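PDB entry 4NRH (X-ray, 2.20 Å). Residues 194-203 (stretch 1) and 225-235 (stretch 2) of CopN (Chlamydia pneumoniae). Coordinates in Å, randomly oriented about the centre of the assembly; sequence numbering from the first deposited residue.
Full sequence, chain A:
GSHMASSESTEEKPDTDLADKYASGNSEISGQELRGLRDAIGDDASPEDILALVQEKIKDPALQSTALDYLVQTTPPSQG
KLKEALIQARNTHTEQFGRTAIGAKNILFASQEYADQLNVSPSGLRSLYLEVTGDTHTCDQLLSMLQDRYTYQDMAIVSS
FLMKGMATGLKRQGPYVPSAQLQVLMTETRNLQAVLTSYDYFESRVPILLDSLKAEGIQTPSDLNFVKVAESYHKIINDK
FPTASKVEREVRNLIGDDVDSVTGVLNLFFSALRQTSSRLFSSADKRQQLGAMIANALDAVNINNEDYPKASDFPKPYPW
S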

# COMPACT_ATOMS: atom_id res chain seq x y z
N ALA A 194 5.17 2.40 -0.43
CA ALA A 194 4.86 3.09 -1.68
C ALA A 194 5.87 4.21 -1.92
O ALA A 194 6.37 4.37 -3.03
CB ALA A 194 3.44 3.65 -1.63
N VAL A 195 6.15 4.98 -0.88
CA VAL A 195 7.14 6.05 -0.93
C VAL A 195 8.52 5.51 -1.31
O VAL A 195 9.24 6.13 -2.10
CB VAL A 195 7.22 6.79 0.42
CG1 VAL A 195 8.45 7.69 0.48
CG2 VAL A 195 5.96 7.61 0.65
N LEU A 196 8.87 4.35 -0.77
CA LEU A 196 10.17 3.73 -1.04
C LEU A 196 10.38 3.39 -2.51
O LEU A 196 11.51 3.40 -3.00
CB LEU A 196 10.33 2.46 -0.20
CG LEU A 196 10.61 2.65 1.29
CD1 LEU A 196 10.64 1.31 2.01
CD2 LEU A 196 11.92 3.39 1.49
N THR A 197 9.30 3.09 -3.22
CA THR A 197 9.39 2.76 -4.64
C THR A 197 9.95 3.93 -5.44
O THR A 197 10.67 3.73 -6.42
CB THR A 197 8.02 2.37 -5.23
OG1 THR A 197 7.13 3.50 -5.17
CG2 THR A 197 7.42 1.21 -4.45
N SER A 198 9.62 5.15 -5.03
CA SER A 198 10.13 6.35 -5.68
C SER A 198 11.63 6.48 -5.48
O SER A 198 12.38 6.69 -6.44
CB SER A 198 9.42 7.60 -5.16
OG SER A 198 8.03 7.52 -5.38
N TYR A 199 12.07 6.38 -4.23
CA TYR A 199 13.49 6.43 -3.90
C TYR A 199 14.26 5.35 -4.65
O TYR A 199 15.35 5.60 -5.16
CB TYR A 199 13.71 6.29 -2.40
CG TYR A 199 13.35 7.53 -1.61
CD1 TYR A 199 12.05 7.74 -1.16
CD2 TYR A 199 14.30 8.49 -1.30
CE1 TYR A 199 11.71 8.87 -0.44
CE2 TYR A 199 13.98 9.62 -0.58
CZ TYR A 199 12.68 9.81 -0.15
OH TYR A 199 12.36 10.94 0.57
N ASP A 200 13.67 4.16 -4.72
CA ASP A 200 14.27 3.05 -5.46
C ASP A 200 14.38 3.39 -6.94
O ASP A 200 15.39 3.11 -7.58
CB ASP A 200 13.46 1.77 -5.26
CG ASP A 200 13.99 0.61 -6.09
OD1 ASP A 200 13.60 0.50 -7.27
OD2 ASP A 200 14.78 -0.19 -5.55
N TYR A 201 13.32 3.98 -7.48
CA TYR A 201 13.28 4.34 -8.89
C TYR A 201 14.33 5.40 -9.23
O TYR A 201 15.11 5.24 -10.17
CB TYR A 201 11.89 4.85 -9.28
CG TYR A 201 11.77 5.29 -10.72
CD1 TYR A 201 11.81 4.36 -11.75
CD2 TYR A 201 11.63 6.63 -11.05
CE1 TYR A 201 11.71 4.75 -13.07
CE2 TYR A 201 11.52 7.03 -12.37
CZ TYR A 201 11.56 6.08 -13.38
OH TYR A 201 11.46 6.47 -14.69
N PHE A 202 14.36 6.48 -8.45
CA PHE A 202 15.27 7.58 -8.72
C PHE A 202 16.74 7.23 -8.45
O PHE A 202 17.62 7.73 -9.14
CB PHE A 202 14.86 8.81 -7.90
CG PHE A 202 13.56 9.42 -8.34
CD1 PHE A 202 13.37 9.79 -9.66
CD2 PHE A 202 12.53 9.61 -7.44
CE1 PHE A 202 12.17 10.34 -10.08
CE2 PHE A 202 11.33 10.16 -7.85
CZ PHE A 202 11.15 10.53 -9.17
N GLU A 203 16.98 6.39 -7.46
CA GLU A 203 18.35 5.97 -7.13
C GLU A 203 19.02 5.31 -8.34
O GLU A 203 20.22 5.46 -8.55
CB GLU A 203 18.36 5.01 -5.94
CG GLU A 203 19.75 4.53 -5.56
CD GLU A 203 19.76 3.74 -4.26
OE1 GLU A 203 18.73 3.10 -3.94
OE2 GLU A 203 20.80 3.74 -3.57
N ASN A 225 21.01 15.15 -5.94
CA ASN A 225 21.09 13.71 -5.76
C ASN A 225 19.70 13.08 -5.83
O ASN A 225 18.70 13.78 -5.88
CB ASN A 225 21.77 13.37 -4.43
CG ASN A 225 21.16 14.11 -3.25
OD1 ASN A 225 20.00 13.91 -2.91
ND2 ASN A 225 21.96 14.97 -2.63
N PHE A 226 19.65 11.75 -5.83
CA PHE A 226 18.38 11.04 -6.02
C PHE A 226 17.40 11.27 -4.87
O PHE A 226 16.19 11.16 -5.05
CB PHE A 226 18.63 9.54 -6.22
CG PHE A 226 18.97 8.80 -4.96
CD1 PHE A 226 20.28 8.75 -4.50
CD2 PHE A 226 17.99 8.13 -4.24
CE1 PHE A 226 20.60 8.06 -3.35
CE2 PHE A 226 18.31 7.44 -3.09
CZ PHE A 226 19.61 7.40 -2.64
N VAL A 227 17.93 11.58 -3.69
CA VAL A 227 17.09 11.88 -2.54
C VAL A 227 16.38 13.21 -2.74
O VAL A 227 15.18 13.34 -2.48
CB VAL A 227 17.90 11.90 -1.23
CG1 VAL A 227 17.02 12.32 -0.06
CG2 VAL A 227 18.52 10.54 -0.96
N LYS A 228 17.14 14.20 -3.21
CA LYS A 228 16.59 15.52 -3.52
C LYS A 228 15.51 15.42 -4.59
O LYS A 228 14.45 16.05 -4.49
CB LYS A 228 17.69 16.47 -3.97
CG LYS A 228 18.45 17.13 -2.83
CD LYS A 228 17.54 18.04 -2.02
CE LYS A 228 18.34 18.86 -1.01
NZ LYS A 228 17.46 19.78 -0.24
N VAL A 229 15.79 14.64 -5.63
CA VAL A 229 14.85 14.45 -6.73
C VAL A 229 13.58 13.75 -6.25
O VAL A 229 12.47 14.12 -6.65
CB VAL A 229 15.49 13.63 -7.88
CG1 VAL A 229 14.48 13.40 -8.99
CG2 VAL A 229 16.73 14.33 -8.41
N ALA A 230 13.75 12.75 -5.40
CA ALA A 230 12.62 12.01 -4.85
C ALA A 230 11.72 12.90 -3.99
O ALA A 230 10.50 12.78 -4.03
CB ALA A 230 13.11 10.82 -4.03
N GLU A 231 12.34 13.79 -3.22
CA GLU A 231 11.59 14.71 -2.38
C GLU A 231 10.82 15.72 -3.21
O GLU A 231 9.71 16.13 -2.85
CB GLU A 231 12.52 15.42 -1.39
CG GLU A 231 13.03 14.52 -0.27
CD GLU A 231 14.18 15.14 0.50
OE1 GLU A 231 14.75 16.15 0.03
OE2 GLU A 231 14.51 14.62 1.59
N SER A 232 11.40 16.14 -4.33
CA SER A 232 10.73 17.06 -5.24
C SER A 232 9.54 16.37 -5.89
O SER A 232 8.46 16.96 -6.02
CB SER A 232 11.70 17.57 -6.32
OG SER A 232 12.62 18.50 -5.78
N TYR A 233 9.74 15.13 -6.30
CA TYR A 233 8.70 14.30 -6.89
C TYR A 233 7.49 14.19 -5.96
O TYR A 233 6.35 14.34 -6.38
CB TYR A 233 9.26 12.91 -7.22
CG TYR A 233 8.28 11.95 -7.86
CD1 TYR A 233 7.68 12.25 -9.08
CD2 TYR A 233 7.97 10.74 -7.26
CE1 TYR A 233 6.79 11.37 -9.68
CE2 TYR A 233 7.09 9.85 -7.85
CZ TYR A 233 6.50 10.17 -9.05
OH TYR A 233 5.62 9.29 -9.64
N HIS A 234 7.76 13.93 -4.68
CA HIS A 234 6.71 13.79 -3.68
C HIS A 234 6.07 15.13 -3.36
O HIS A 234 4.87 15.20 -3.07
CB HIS A 234 7.27 13.16 -2.41
CG HIS A 234 7.69 11.73 -2.58
ND1 HIS A 234 8.76 11.18 -1.92
CD2 HIS A 234 7.17 10.74 -3.35
CE1 HIS A 234 8.88 9.91 -2.26
NE2 HIS A 234 7.93 9.62 -3.13
N LYS A 235 6.86 16.20 -3.41
CA LYS A 235 6.35 17.55 -3.21
C LYS A 235 5.35 17.90 -4.31
O LYS A 235 4.31 18.51 -4.05
CB LYS A 235 7.50 18.56 -3.20
CG LYS A 235 7.08 19.98 -2.85
CD LYS A 235 8.29 20.88 -2.65
CE LYS A 235 7.88 22.33 -2.42
NZ LYS A 235 9.06 23.22 -2.29
O HOH W 1 13.60 12.42 2.32

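Two helices of CopN, residues 194-203 and 226-235, cross at 134° between their N-to-C directions, about midway between perpendicular and antiparallel, with axes 8.7 Å apart at closest approach. The backbones draw nearer toward Glu203 and Phe226, whose CA atoms lie 5.2 Å apart; the CA atoms of Tyr199 and Ala230 are separated by 5.7 Å, and those of Val195 and His234 by 8.2 Å. The contact buries 590 Å² in all, mostly through aromatic side chains.

Phe202 is the most covered residue. Its CA-to-CB bond points toward the second helix, and Val229 CG1 lies over one face of its ring, 4.0 Å from the ring centroid, a CH-pi contact. An edge of the same ring meets the face of Tyr233 in an offset edge-to-face pair, with centroids 5.1 Å apart and planes at 77°. The ring also packs against Ala230, with Phe202 CD2 3.5 Å from Ala230 CA and 3.7 Å from Ala230 CB.

Phe226 reaches back toward the first helix, where Glu203 packs through its aliphatic base: CB sits over the Phe226 ring, 3.9 Å from the centroid. Tyr199 O lies 3.8 Å from Phe226 CD2.

Tyr199 starts sideways, but its end comes nearer and fits as a knob among Val227, Ala230, Glu231 and His234. Ala230 CB lies over its ring face, 3.8 Å from the centroid, while Val227 CG1 approaches the edge. A water bridges the helices at the phenol end, 2.6 Å from Tyr199 OH and donating to Glu231 OE2 at 2.5 Å.

The single direct hydrogen bond between the stretches joins Ser198 OG to His234 NE2 at 3.1 Å. Val195 CG1 makes a van der Waals contact with this imidazole, 3.6 Å from His234 CE1. At the start of the second helix, Asn225 OD1 caps Lys228 N at 2.9 Å.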